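Local atomic coordinates of transcriptional activator of comK gene (Bacillus halodurans, PDB entry 2HQB), a protein that probably activates expression of the competence gene comK and, as a BMP-family lipoprotein with a periplasmic-binding-protein fold, may bind a small ligand. Residues G117-A120 against A121-E125; V131-F135 against P136-E140; Q228-D231 against D232-L236; I281-Y284 against I285-Q289. All blocks are in the same frame, centred on the assembly; numbering follows the deposited sequence.

How the contacts relate
The four contacts are local, each at a helix end or a turn of a two-lobed binding-protein fold. Contact 1 ends helix 110-122 in the interior, and contact 4 ends helix 271-286 at the surface; these two helices pack on each other. Helix 110-122 leads on into strand 128-133, from which contact 2 turns into helix 139-150, while contact 3 starts helix 230-240. Contacts 2 and 3 lie on opposite sides of the chain's centre, their centres about 22 Å apart. Chemistry follows place: small apolar side chains and main-chain hydrogen bonds in contact 1, aromatic rings in contact 2, acidic groups and an N-cap in contact 3, a tyrosine beside a glycine in contact 4.

Contact 1: G117-A120 against A121-E125; sequences GMVA and ASMSE
Ala120 and Ala121 lie in the last turn of helix 110-122, where main-chain hydrogen bonds dominate the contact. Ala121 N is hydrogen-bonded to Gly117 O at 3.0 Å and almost straight (177°), while the methyl of Ala121 rests 3.6 Å from that same oxygen. One residue on, Ser122 N donates a hydrogen bond to Met118 O at 2.8 Å. Val119 O, next in line, accepts a hydrogen bond from Met123 N at 2.9 Å, and Ser122 OG adds only a weak one to it. This is the C-terminal end of an alpha helix in a lobe of the periplasmic-binding-protein type, and Met123 is the first residue to leave helical angles; its N also makes a weak hydrogen bond to Ala120 O. With CG anti to its carbonyl carbon (chi1 -70°), the selenomethionine Met123 brings CG to 4.3 Å from Val119 CG1; further bends at chi2 and chi3 lead its end away to Val268 and Pro270. Both alanine methyls are buried under helix 139-150, where Phe144 meets Ala120 and Ala148 meets Ala121. Past the helix end, Ser124 OG is hydrogen-bonded to Asp183 OD2.

Contact 2: V131-F135 against P136-E140; sequences VIAAF and PWQPE
Phe135, Pro136, Trp137 and Gln138 make a type I beta turn, closed by a hydrogen bond from Gln138 N to Phe135 O of 3.2 Å in which the donor lies above the carbonyl plane, 47° out of it. The side chains of Phe135 and Trp137 leave this turn side by side and point the same way. Their planes are nearly parallel, 7° apart, yet slid so far along each other that they barely overlap, with the phenyl centroid 5.1 Å from that of the five-membered ring of Trp137. What the indole face meets most closely is the methylene of Phe135: CB stands 3.2 Å from Trp137 NE1. Farther out, Phe135 CD1 runs beside Trp137 CZ2 at 3.6 Å. The indole reaches this place because its CG sits between the backbone N and the carbonyl carbon (chi1 57°), which swings the ring back over Phe135.

The turn lies in the connection from strand 128-133 to helix 139-150 in a beta-alpha-beta unit whose second strand is 155-160. On the inner side of the bend Gln138, extended beyond CG, runs back past Phe135 O and ends close to the backbone N atoms of Ala134 and Phe135. The methyl of Ala134 lies over one face of the Phe135 ring, toward its rim, 3.4 Å above the plane. Trp164 from a neighbouring loop meets Phe135 edge-to-face and also touches Ala134, Trp137 and Gln138, so a third aromatic ring joins the pair.

Contact 3: Q228-D231 against D232-L236; sequences QHVD and DLYVL
The start of helix 230-240, with His229 at the N-cap, is the motif built here, directly after strand 222-228 ends; His229 is also the centre of an inverse gamma turn. Its carbonyl begins the helical hydrogen bonding, taking Leu233 N at 2.8 Å from His229 O in the carbonyl plane. Val230 O then receives Tyr234 N at 2.9 Å, and Asp231 O receives Val235 N.

The side chains divide between two flanks. On one, His229 and Asp232 run side by side with ring and carboxylate planes 18° apart, and their methylenes touch, CB to CB, at 3.6 Å. His229 NE2 is hydrogen-bonded to Ser261 OG, on strand 260-262. Beside them Asp231 turns its carboxylate back over the first turn, CG wedged between backbone N and carbonyl carbon (chi1 47°), and Asp231 OD1 accepts a hydrogen bond from Asp232 N at 2.8 Å, from above the carboxylate plane. On the other flank Val230 CG1 lies 3.4 Å from Tyr234 CE1, and the ring presents its edge to Val230 O. The aromatic rings of Phe68 and Phe93 meet Tyr234 in turn, placing this flank in the interior.

Asp231 OD1 and Asp232 OD1 stand 3.5 Å apart, so the two acidic groups probably repel each other. Their position at the start of a helix, where the first-turn N-H groups point along the axis toward the amino end, would be expected to offset that cost.

Contact 4: I281-Y284 against I285-Q289; sequences ISTY and IQTGQ
Tyr284 carries its CG anti to the backbone N (chi1 174°), and this throws the ring along the end of the helix, where Gly288 and Gln289 pass beside it. The place is the C-terminal end of helix 271-286, and Gly288, with a positive phi of 121°, is the first residue to leave the helical path. The CA of Gly288 lies over one face of the Tyr284 ring, while Tyr284 CD1 comes within 3.6 Å of Gln289 N. Gly288 CA also makes a CA-H...O contact with Tyr284 O at 3.2 Å. At the far end of the ring Tyr284 OH is hydrogen-bonded to Asp254 OD2, and Phe290 meets the ring as well.

Main-chain hydrogen bonds close the last turns. Ile285 N donates to Ile281 O at 2.6 Å, Gln286 N to Ser282 O at 3.1 Å, and Thr287 N to Thr283 O; Gln286 N makes a weak second hydrogen bond to Thr283 O. On the side toward Phe255 the isoleucines cross obliquely, with the CG2 branch of Ile281 against the tip of Ile285, CD1, at 3.8 Å. Thr283 and Thr287 instead lie side by side on an exposed flank, pointing the same way, and there the CG2 methyl of Thr283 stands 3.9 Å from Thr287 OG1, its own hydroxyl being turned back to Asp279 O.

Contact 1: G117-A120 against A121-E125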
ATOM      1  N   GLY A 117      11.379  -0.621  -9.494  1.00 48.75           N
ATOM      2  CA  GLY A 117      12.819  -0.783  -9.542  1.00 52.29           C
ATOM      3  C   GLY A 117      13.370  -0.667 -10.965  1.00 56.44           C
ATOM      4  O   GLY A 117      14.530  -0.277 -11.151  1.00 55.61           O
HETATM    5  N   MSE A 118      12.582  -1.009 -11.986  1.00 56.21           N
HETATM    6  CA  MSE A 118      13.116  -0.857 -13.344  1.00 60.24           C
HETATM    7  C   MSE A 118      13.347   0.637 -13.598  1.00 64.42           C
HETATM    8  O   MSE A 118      14.447   1.051 -13.994  1.00 68.58           O
HETATM    9  CB  MSE A 118      12.170  -1.418 -14.408  1.00 56.82           C
HETATM   10  CG  MSE A 118      12.205  -2.934 -14.575  1.00 60.82           C
HETATM   11 SE   MSE A 118      10.600  -3.606 -15.554  1.00 92.58          SE
HETATM   12  CE  MSE A 118      10.891  -2.765 -17.301  1.00 80.54           C
ATOM     13  N   VAL A 119      12.315   1.445 -13.354  1.00 61.73           N
ATOM     14  CA  VAL A 119      12.426   2.886 -13.537  1.00 57.02           C
ATOM     15  C   VAL A 119      13.603   3.376 -12.690  1.00 56.17           C
ATOM     16  O   VAL A 119      14.473   4.106 -13.154  1.00 57.18           O
ATOM     17  CB  VAL A 119      11.168   3.643 -13.053  1.00 56.72           C
ATOM     18  CG1 VAL A 119      11.286   5.097 -13.445  1.00 67.61           C
ATOM     19  CG2 VAL A 119       9.907   3.049 -13.616  1.00 40.42           C
ATOM     20  N   ALA A 120      13.616   2.972 -11.432  1.00 57.40           N
ATOM     21  CA  ALA A 120      14.676   3.384 -10.527  1.00 58.55           C
ATOM     22  C   ALA A 120      16.054   3.250 -11.169  1.00 56.26           C
ATOM     23  O   ALA A 120      16.781   4.230 -11.301  1.00 54.26           O
ATOM     24  CB  ALA A 120      14.605   2.559  -9.249  1.00 62.81           C
ATOM     25  N   ALA A 121      16.401   2.032 -11.565  1.00 57.89           N
ATOM     26  CA  ALA A 121      17.694   1.751 -12.177  1.00 59.23           C
ATOM     27  C   ALA A 121      17.876   2.503 -13.490  1.00 63.01           C
ATOM     28  O   ALA A 121      18.892   3.172 -13.704  1.00 66.99           O
ATOM     29  CB  ALA A 121      17.826   0.293 -12.416  1.00 57.16           C
ATOM     30  N   SER A 122      16.896   2.394 -14.376  1.00 60.16           N
ATOM     31  CA  SER A 122      16.979   3.097 -15.644  1.00 58.89           C
ATOM     32  C   SER A 122      17.348   4.559 -15.436  1.00 59.44           C
ATOM     33  O   SER A 122      18.077   5.139 -16.208  1.00 64.57           O
ATOM     34  CB  SER A 122      15.640   3.022 -16.383  1.00 61.15           C
ATOM     35  OG  SER A 122      15.050   4.308 -16.512  1.00 64.41           O
HETATM   36  N   MSE A 123      16.846   5.159 -14.376  1.00 64.03           N
HETATM   37  CA  MSE A 123      17.121   6.562 -14.129  1.00 67.73           C
HETATM   38  C   MSE A 123      18.326   6.809 -13.263  1.00 65.64           C
HETATM   39  O   MSE A 123      18.494   7.907 -12.723  1.00 65.59           O
HETATM   40  CB  MSE A 123      15.895   7.211 -13.495  1.00 77.99           C
HETATM   41  CG  MSE A 123      14.757   7.346 -14.460  1.00 94.45           C
HETATM   42 SE   MSE A 123      15.416   8.309 -16.004  1.00118.77          SE
HETATM   43  CE  MSE A 123      15.593  10.057 -15.175  1.00100.88           C
ATOM     44  N   SER A 124      19.169   5.798 -13.123  1.00 62.52           N
ATOM     45  CA  SER A 124      20.331   5.967 -12.285  1.00 63.03           C
ATOM     46  C   SER A 124      21.566   6.262 -13.086  1.00 66.18           C
ATOM     47  O   SER A 124      21.774   5.719 -14.182  1.00 67.89           O
ATOM     48  CB  SER A 124      20.571   4.724 -11.430  1.00 60.55           C
ATOM     49  OG  SER A 124      21.634   4.945 -10.514  1.00 54.43           O
ATOM     50  N   GLU A 125      22.377   7.150 -12.534  1.00 66.54           N
ATOM     51  CA  GLU A 125      23.632   7.507 -13.155  1.00 70.09           C
ATOM     52  C   GLU A 125      24.709   6.547 -12.660  1.00 70.35           C
ATOM     53  O   GLU A 125      25.456   5.985 -13.453  1.00 74.88           O
ATOM     54  CB  GLU A 125      23.993   8.934 -12.798  1.00 71.80           C
ATOM     55  CG  GLU A 125      23.321   9.967 -13.685  1.00 87.07           C
ATOM     56  CD  GLU A 125      23.921  10.014 -15.079  1.00 93.50           C
ATOM     57  OE1 GLU A 125      23.687   9.068 -15.868  1.00 89.92           O
ATOM     58  OE2 GLU A 125      24.638  10.998 -15.374  1.00 94.30           O
TER

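Contact 2: V131-F135 against P136-E140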
ATOM      1  N   VAL A 131      16.899   0.832  -1.357  1.00 49.30           N
ATOM      2  CA  VAL A 131      15.638   0.727  -0.666  1.00 49.91           C
ATOM      3  C   VAL A 131      15.855   0.959   0.816  1.00 52.87           C
ATOM      4  O   VAL A 131      16.744   0.338   1.389  1.00 57.41           O
ATOM      5  CB  VAL A 131      15.023  -0.674  -0.764  1.00 47.49           C
ATOM      6  CG1 VAL A 131      13.730  -0.730   0.074  1.00 48.78           C
ATOM      7  CG2 VAL A 131      14.709  -1.001  -2.171  1.00 48.88           C
ATOM      8  N   ILE A 132      15.065   1.850   1.424  1.00 50.12           N
ATOM      9  CA  ILE A 132      15.100   2.064   2.882  1.00 46.84           C
ATOM     10  C   ILE A 132      13.709   1.578   3.341  1.00 43.36           C
ATOM     11  O   ILE A 132      12.715   2.295   3.251  1.00 42.38           O
ATOM     12  CB  ILE A 132      15.251   3.546   3.278  1.00 48.81           C
ATOM     13  CG1 ILE A 132      16.537   4.115   2.701  1.00 41.54           C
ATOM     14  CG2 ILE A 132      15.242   3.679   4.802  1.00 43.38           C
ATOM     15  CD1 ILE A 132      16.823   5.581   3.083  1.00 41.29           C
ATOM     16  N   ALA A 133      13.633   0.339   3.782  1.00 43.62           N
ATOM     17  CA  ALA A 133      12.365  -0.211   4.211  1.00 47.29           C
ATOM     18  C   ALA A 133      12.360  -0.433   5.708  1.00 53.33           C
ATOM     19  O   ALA A 133      13.335  -0.120   6.401  1.00 48.81           O
ATOM     20  CB  ALA A 133      12.089  -1.506   3.494  1.00 43.26           C
ATOM     21  N   ALA A 134      11.255  -0.976   6.210  1.00 55.48           N
ATOM     22  CA  ALA A 134      11.123  -1.200   7.638  1.00 51.34           C
ATOM     23  C   ALA A 134      11.532  -2.611   7.980  1.00 51.62           C
ATOM     24  O   ALA A 134      12.345  -2.835   8.884  1.00 55.16           O
ATOM     25  CB  ALA A 134       9.684  -0.932   8.073  1.00 48.79           C
ATOM     26  N   PHE A 135      10.978  -3.567   7.241  1.00 50.26           N
ATOM     27  CA  PHE A 135      11.283  -4.963   7.493  1.00 50.21           C
ATOM     28  C   PHE A 135      11.541  -5.772   6.231  1.00 48.82           C
ATOM     29  O   PHE A 135      11.005  -5.482   5.157  1.00 47.90           O
ATOM     30  CB  PHE A 135      10.154  -5.626   8.268  1.00 46.74           C
ATOM     31  CG  PHE A 135       9.538  -4.755   9.296  1.00 46.66           C
ATOM     32  CD1 PHE A 135       8.392  -4.023   9.005  1.00 58.13           C
ATOM     33  CD2 PHE A 135      10.089  -4.662  10.568  1.00 44.82           C
ATOM     34  CE1 PHE A 135       7.803  -3.215   9.975  1.00 49.41           C
ATOM     35  CE2 PHE A 135       9.505  -3.853  11.541  1.00 28.97           C
ATOM     36  CZ  PHE A 135       8.369  -3.136  11.245  1.00 37.29           C
ATOM     37  N   PRO A 136      12.339  -6.835   6.370  1.00 46.67           N
ATOM     38  CA  PRO A 136      12.755  -7.774   5.328  1.00 45.52           C
ATOM     39  C   PRO A 136      11.600  -8.511   4.647  1.00 46.41           C
ATOM     40  O   PRO A 136      11.673  -8.842   3.454  1.00 44.69           O
ATOM     41  CB  PRO A 136      13.661  -8.716   6.077  1.00 34.18           C
ATOM     42  CG  PRO A 136      14.158  -7.896   7.213  1.00 48.50           C
ATOM     43  CD  PRO A 136      12.923  -7.218   7.663  1.00 41.18           C
ATOM     44  N   TRP A 137      10.534  -8.755   5.399  1.00 40.84           N
ATOM     45  CA  TRP A 137       9.400  -9.444   4.834  1.00 40.81           C
ATOM     46  C   TRP A 137       8.572  -8.605   3.848  1.00 47.30           C
ATOM     47  O   TRP A 137       7.556  -9.059   3.335  1.00 46.23           O
ATOM     48  CB  TRP A 137       8.515  -9.972   5.946  1.00 38.10           C
ATOM     49  CG  TRP A 137       8.018  -8.942   6.904  1.00 46.28           C
ATOM     50  CD1 TRP A 137       8.476  -8.700   8.172  1.00 44.62           C
ATOM     51  CD2 TRP A 137       6.937  -8.041   6.692  1.00 41.37           C
ATOM     52  NE1 TRP A 137       7.736  -7.710   8.759  1.00 33.93           N
ATOM     53  CE2 TRP A 137       6.785  -7.286   7.870  1.00 38.41           C
ATOM     54  CE3 TRP A 137       6.079  -7.798   5.615  1.00 41.39           C
ATOM     55  CZ2 TRP A 137       5.816  -6.306   8.003  1.00 48.65           C
ATOM     56  CZ3 TRP A 137       5.124  -6.832   5.746  1.00 48.82           C
ATOM     57  CH2 TRP A 137       4.995  -6.093   6.932  1.00 51.57           C
ATOM     58  N   GLN A 138       9.003  -7.380   3.572  1.00 51.03           N
ATOM     59  CA  GLN A 138       8.264  -6.547   2.631  1.00 49.03           C
ATOM     60  C   GLN A 138       8.561  -6.994   1.193  1.00 50.55           C
ATOM     61  O   GLN A 138       9.688  -6.857   0.703  1.00 54.19           O
ATOM     62  CB  GLN A 138       8.630  -5.059   2.829  1.00 50.15           C
ATOM     63  CG  GLN A 138       8.080  -4.446   4.115  1.00 48.48           C
ATOM     64  CD  GLN A 138       8.461  -2.987   4.331  1.00 47.06           C
ATOM     65  OE1 GLN A 138       8.306  -2.134   3.447  1.00 43.26           O
ATOM     66  NE2 GLN A 138       8.944  -2.690   5.525  1.00 52.66           N
ATOM     67  N   PRO A 139       7.558  -7.560   0.502  1.00 51.13           N
ATOM     68  CA  PRO A 139       7.701  -8.025  -0.875  1.00 48.73           C
ATOM     69  C   PRO A 139       8.360  -6.988  -1.759  1.00 51.21           C
ATOM     70  O   PRO A 139       9.306  -7.312  -2.468  1.00 55.01           O
ATOM     71  CB  PRO A 139       6.266  -8.309  -1.275  1.00 51.81           C
ATOM     72  CG  PRO A 139       5.749  -8.902  -0.051  1.00 47.80           C
ATOM     73  CD  PRO A 139       6.217  -7.907   0.997  1.00 56.34           C
ATOM     74  N   GLU A 140       7.857  -5.752  -1.713  1.00 46.42           N
ATOM     75  CA  GLU A 140       8.408  -4.641  -2.491  1.00 43.93           C
ATOM     76  C   GLU A 140       9.951  -4.622  -2.481  1.00 44.99           C
ATOM     77  O   GLU A 140      10.580  -4.244  -3.479  1.00 43.77           O
ATOM     78  CB  GLU A 140       7.932  -3.298  -1.928  1.00 48.18           C
ATOM     79  CG  GLU A 140       6.533  -3.285  -1.292  1.00 66.59           C
ATOM     80  CD  GLU A 140       6.519  -3.518   0.225  1.00 70.97           C
ATOM     81  OE1 GLU A 140       7.376  -2.939   0.932  1.00 70.28           O
ATOM     82  OE2 GLU A 140       5.630  -4.263   0.714  1.00 69.73           O
TER

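Contact 3: Q228-D231 against D232-L236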
ATOM      1  N   GLN A 228      -0.925   1.836  -4.239  1.00 45.72           N
ATOM      2  CA  GLN A 228      -1.877   0.829  -3.789  1.00 44.12           C
ATOM      3  C   GLN A 228      -3.181   1.591  -3.546  1.00 49.21           C
ATOM      4  O   GLN A 228      -3.242   2.461  -2.684  1.00 48.95           O
ATOM      5  CB  GLN A 228      -1.381   0.149  -2.516  1.00 39.43           C
ATOM      6  CG  GLN A 228      -0.077  -0.601  -2.749  1.00 49.17           C
ATOM      7  CD  GLN A 228       0.336  -1.467  -1.576  1.00 51.70           C
ATOM      8  OE1 GLN A 228       0.191  -1.071  -0.430  1.00 54.88           O
ATOM      9  NE2 GLN A 228       0.863  -2.652  -1.862  1.00 48.78           N
ATOM     10  N   HIS A 229      -4.226   1.271  -4.307  1.00 49.06           N
ATOM     11  CA  HIS A 229      -5.477   2.008  -4.181  1.00 48.67           C
ATOM     12  C   HIS A 229      -6.432   1.515  -3.144  1.00 51.26           C
ATOM     13  O   HIS A 229      -7.413   0.838  -3.463  1.00 55.65           O
ATOM     14  CB  HIS A 229      -6.183   2.067  -5.530  1.00 52.28           C
ATOM     15  CG  HIS A 229      -5.305   2.565  -6.634  1.00 55.84           C
ATOM     16  ND1 HIS A 229      -5.108   3.907  -6.883  1.00 63.05           N
ATOM     17  CD2 HIS A 229      -4.517   1.902  -7.512  1.00 52.73           C
ATOM     18  CE1 HIS A 229      -4.239   4.049  -7.869  1.00 53.44           C
ATOM     19  NE2 HIS A 229      -3.865   2.848  -8.267  1.00 60.64           N
ATOM     20  N   VAL A 230      -6.146   1.886  -1.901  1.00 49.67           N
ATOM     21  CA  VAL A 230      -6.965   1.523  -0.754  1.00 47.00           C
ATOM     22  C   VAL A 230      -8.388   2.058  -0.881  1.00 46.66           C
ATOM     23  O   VAL A 230      -9.352   1.346  -0.590  1.00 44.21           O
ATOM     24  CB  VAL A 230      -6.355   2.079   0.544  1.00 44.12           C
ATOM     25  CG1 VAL A 230      -7.210   1.693   1.712  1.00 46.31           C
ATOM     26  CG2 VAL A 230      -4.939   1.531   0.737  1.00 41.84           C
ATOM     27  N   ASP A 231      -8.524   3.310  -1.316  1.00 46.98           N
ATOM     28  CA  ASP A 231      -9.849   3.904  -1.446  1.00 50.10           C
ATOM     29  C   ASP A 231     -10.654   3.090  -2.438  1.00 52.28           C
ATOM     30  O   ASP A 231     -11.839   2.798  -2.211  1.00 49.25           O
ATOM     31  CB  ASP A 231      -9.760   5.381  -1.864  1.00 57.04           C
ATOM     32  CG  ASP A 231      -8.787   5.629  -3.028  1.00 71.62           C
ATOM     33  OD1 ASP A 231      -8.033   4.715  -3.442  1.00 67.92           O
ATOM     34  OD2 ASP A 231      -8.781   6.778  -3.523  1.00 82.55           O
ATOM     35  N   ASP A 232      -9.993   2.699  -3.522  1.00 51.21           N
ATOM     36  CA  ASP A 232     -10.633   1.880  -4.539  1.00 54.77           C
ATOM     37  C   ASP A 232     -10.982   0.499  -4.024  1.00 53.90           C
ATOM     38  O   ASP A 232     -12.089   0.007  -4.228  1.00 56.80           O
ATOM     39  CB  ASP A 232      -9.726   1.746  -5.735  1.00 53.51           C
ATOM     40  CG  ASP A 232      -9.665   2.993  -6.504  1.00 57.40           C
ATOM     41  OD1 ASP A 232     -10.269   3.975  -6.015  1.00 68.46           O
ATOM     42  OD2 ASP A 232      -9.031   3.002  -7.573  1.00 60.91           O
ATOM     43  N   LEU A 233     -10.034  -0.139  -3.371  1.00 50.61           N
ATOM     44  CA  LEU A 233     -10.323  -1.441  -2.841  1.00 54.27           C
ATOM     45  C   LEU A 233     -11.523  -1.393  -1.876  1.00 55.90           C
ATOM     46  O   LEU A 233     -12.349  -2.310  -1.874  1.00 56.80           O
ATOM     47  CB  LEU A 233      -9.101  -2.002  -2.122  1.00 56.64           C
ATOM     48  CG  LEU A 233      -9.288  -3.493  -1.913  1.00 57.75           C
ATOM     49  CD1 LEU A 233      -9.413  -4.111  -3.285  1.00 56.83           C
ATOM     50  CD2 LEU A 233      -8.125  -4.091  -1.143  1.00 58.54           C
ATOM     51  N   TYR A 234     -11.624  -0.342  -1.058  1.00 55.29           N
ATOM     52  CA  TYR A 234     -12.743  -0.248  -0.114  1.00 56.01           C
ATOM     53  C   TYR A 234     -14.043  -0.246  -0.863  1.00 57.66           C
ATOM     54  O   TYR A 234     -14.922  -1.023  -0.574  1.00 61.04           O
ATOM     55  CB  TYR A 234     -12.692   1.021   0.741  1.00 52.29           C
ATOM     56  CG  TYR A 234     -12.001   0.837   2.066  1.00 54.51           C
ATOM     57  CD1 TYR A 234     -10.623   0.706   2.134  1.00 58.94           C
ATOM     58  CD2 TYR A 234     -12.719   0.819   3.255  1.00 43.34           C
ATOM     59  CE1 TYR A 234      -9.978   0.569   3.346  1.00 47.37           C
ATOM     60  CE2 TYR A 234     -12.076   0.681   4.471  1.00 36.73           C
ATOM     61  CZ  TYR A 234     -10.700   0.557   4.504  1.00 43.09           C
ATOM     62  OH  TYR A 234     -10.019   0.408   5.692  1.00 41.64           O
ATOM     63  N   VAL A 235     -14.167   0.658  -1.819  1.00 60.79           N
ATOM     64  CA  VAL A 235     -15.365   0.750  -2.618  1.00 56.94           C
ATOM     65  C   VAL A 235     -15.577  -0.617  -3.278  1.00 56.67           C
ATOM     66  O   VAL A 235     -16.622  -1.225  -3.114  1.00 59.65           O
ATOM     67  CB  VAL A 235     -15.213   1.905  -3.649  1.00 54.33           C
ATOM     68  CG1 VAL A 235     -16.370   1.926  -4.619  1.00 48.49           C
ATOM     69  CG2 VAL A 235     -15.138   3.238  -2.893  1.00 46.27           C
ATOM     70  N   LEU A 236     -14.576  -1.116  -3.985  1.00 52.55           N
ATOM     71  CA  LEU A 236     -14.684  -2.406  -4.643  1.00 50.42           C
ATOM     72  C   LEU A 236     -15.296  -3.489  -3.752  1.00 56.30           C
ATOM     73  O   LEU A 236     -16.291  -4.133  -4.118  1.00 61.95           O
ATOM     74  CB  LEU A 236     -13.302  -2.864  -5.121  1.00 44.52           C
ATOM     75  CG  LEU A 236     -13.100  -4.295  -5.626  1.00 42.26           C
ATOM     76  CD1 LEU A 236     -14.111  -4.586  -6.749  1.00 66.82           C
ATOM     77  CD2 LEU A 236     -11.692  -4.460  -6.166  1.00 46.90           C
TER

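Contact 4: I281-Y284 against I285-Q289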
ATOM      1  N   ILE A 281       4.213  -4.343 -17.461  1.00 66.42           N
ATOM      2  CA  ILE A 281       3.073  -4.415 -16.568  1.00 68.33           C
ATOM      3  C   ILE A 281       1.897  -5.118 -17.253  1.00 70.24           C
ATOM      4  O   ILE A 281       1.321  -6.088 -16.720  1.00 64.00           O
ATOM      5  CB  ILE A 281       2.698  -2.983 -16.065  1.00 65.10           C
ATOM      6  CG1 ILE A 281       3.759  -2.538 -15.051  1.00 57.16           C
ATOM      7  CG2 ILE A 281       1.325  -2.974 -15.375  1.00 55.32           C
ATOM      8  CD1 ILE A 281       3.883  -1.072 -14.916  1.00 52.59           C
ATOM      9  N   SER A 282       1.556  -4.645 -18.449  1.00 75.05           N
ATOM     10  CA  SER A 282       0.445  -5.232 -19.206  1.00 73.79           C
ATOM     11  C   SER A 282       0.698  -6.713 -19.423  1.00 67.50           C
ATOM     12  O   SER A 282      -0.221  -7.540 -19.321  1.00 62.79           O
ATOM     13  CB  SER A 282       0.300  -4.515 -20.537  1.00 70.34           C
ATOM     14  OG  SER A 282       1.577  -4.108 -20.983  1.00 78.90           O
ATOM     15  N   THR A 283       1.955  -7.037 -19.708  1.00 62.48           N
ATOM     16  CA  THR A 283       2.330  -8.423 -19.918  1.00 65.05           C
ATOM     17  C   THR A 283       2.021  -9.202 -18.653  1.00 69.46           C
ATOM     18  O   THR A 283       1.249 -10.174 -18.685  1.00 68.13           O
ATOM     19  CB  THR A 283       3.817  -8.544 -20.234  1.00 64.89           C
ATOM     20  OG1 THR A 283       4.054  -8.033 -21.557  1.00 71.55           O
ATOM     21  CG2 THR A 283       4.288 -10.009 -20.107  1.00 50.46           C
ATOM     22  N   TYR A 284       2.613  -8.747 -17.542  1.00 71.91           N
ATOM     23  CA  TYR A 284       2.423  -9.357 -16.226  1.00 68.63           C
ATOM     24  C   TYR A 284       0.931  -9.417 -15.873  1.00 64.57           C
ATOM     25  O   TYR A 284       0.475 -10.371 -15.235  1.00 64.26           O
ATOM     26  CB  TYR A 284       3.198  -8.570 -15.159  1.00 69.02           C
ATOM     27  CG  TYR A 284       2.941  -9.041 -13.744  1.00 68.84           C
ATOM     28  CD1 TYR A 284       3.702 -10.066 -13.166  1.00 64.42           C
ATOM     29  CD2 TYR A 284       1.866  -8.519 -13.010  1.00 66.91           C
ATOM     30  CE1 TYR A 284       3.381 -10.568 -11.884  1.00 60.07           C
ATOM     31  CE2 TYR A 284       1.541  -9.008 -11.744  1.00 62.74           C
ATOM     32  CZ  TYR A 284       2.292 -10.032 -11.183  1.00 64.56           C
ATOM     33  OH  TYR A 284       1.917 -10.510  -9.936  1.00 60.99           O
ATOM     34  N   ILE A 285       0.166  -8.405 -16.263  1.00 61.10           N
ATOM     35  CA  ILE A 285      -1.258  -8.465 -15.985  1.00 66.63           C
ATOM     36  C   ILE A 285      -1.936  -9.670 -16.680  1.00 77.22           C
ATOM     37  O   ILE A 285      -2.839 -10.290 -16.097  1.00 79.49           O
ATOM     38  CB  ILE A 285      -1.973  -7.191 -16.417  1.00 59.41           C
ATOM     39  CG1 ILE A 285      -1.655  -6.079 -15.438  1.00 49.64           C
ATOM     40  CG2 ILE A 285      -3.490  -7.435 -16.456  1.00 43.45           C
ATOM     41  CD1 ILE A 285      -2.041  -4.738 -15.929  1.00 48.62           C
ATOM     42  N   GLN A 286      -1.512 -10.000 -17.909  1.00 82.33           N
ATOM     43  CA  GLN A 286      -2.094 -11.138 -18.646  1.00 83.80           C
ATOM     44  C   GLN A 286      -1.343 -12.444 -18.398  1.00 82.39           C
ATOM     45  O   GLN A 286      -1.945 -13.458 -18.034  1.00 81.69           O
ATOM     46  CB  GLN A 286      -2.140 -10.851 -20.151  1.00 89.06           C
ATOM     47  CG  GLN A 286      -3.259  -9.903 -20.561  1.00 99.64           C
ATOM     48  CD  GLN A 286      -2.754  -8.722 -21.376  1.00111.27           C
ATOM     49  OE1 GLN A 286      -2.252  -8.897 -22.488  1.00117.50           O
ATOM     50  NE2 GLN A 286      -2.878  -7.511 -20.824  1.00108.98           N
ATOM     51  N   THR A 287      -0.028 -12.417 -18.606  1.00 81.01           N
ATOM     52  CA  THR A 287       0.818 -13.588 -18.382  1.00 79.43           C
ATOM     53  C   THR A 287       0.863 -13.897 -16.904  1.00 79.46           C
ATOM     54  O   THR A 287       0.244 -14.847 -16.422  1.00 80.66           O
ATOM     55  CB  THR A 287       2.260 -13.326 -18.817  1.00 79.78           C
ATOM     56  OG1 THR A 287       2.337 -13.327 -20.243  1.00 85.50           O
ATOM     57  CG2 THR A 287       3.184 -14.379 -18.256  1.00 76.94           C
ATOM     58  N   GLY A 288       1.615 -13.067 -16.192  1.00 78.44           N
ATOM     59  CA  GLY A 288       1.776 -13.236 -14.766  1.00 76.99           C
ATOM     60  C   GLY A 288       3.255 -13.402 -14.539  1.00 78.05           C
ATOM     61  O   GLY A 288       3.691 -13.996 -13.550  1.00 76.62           O
ATOM     62  N   GLN A 289       4.039 -12.874 -15.471  1.00 79.65           N
ATOM     63  CA  GLN A 289       5.473 -12.988 -15.360  1.00 83.28           C
ATOM     64  C   GLN A 289       6.222 -11.707 -15.670  1.00 84.47           C
ATOM     65  O   GLN A 289       5.775 -10.836 -16.426  1.00 80.55           O
ATOM     66  CB  GLN A 289       5.960 -14.117 -16.253  1.00 94.33           C
ATOM     67  CG  GLN A 289       5.251 -15.424 -15.968  1.00105.35           C
ATOM     68  CD  GLN A 289       5.597 -16.488 -16.970  1.00112.13           C
ATOM     69  OE1 GLN A 289       5.652 -16.226 -18.173  1.00115.48           O
ATOM     70  NE2 GLN A 289       5.824 -17.707 -16.488  1.00120.17           N
TER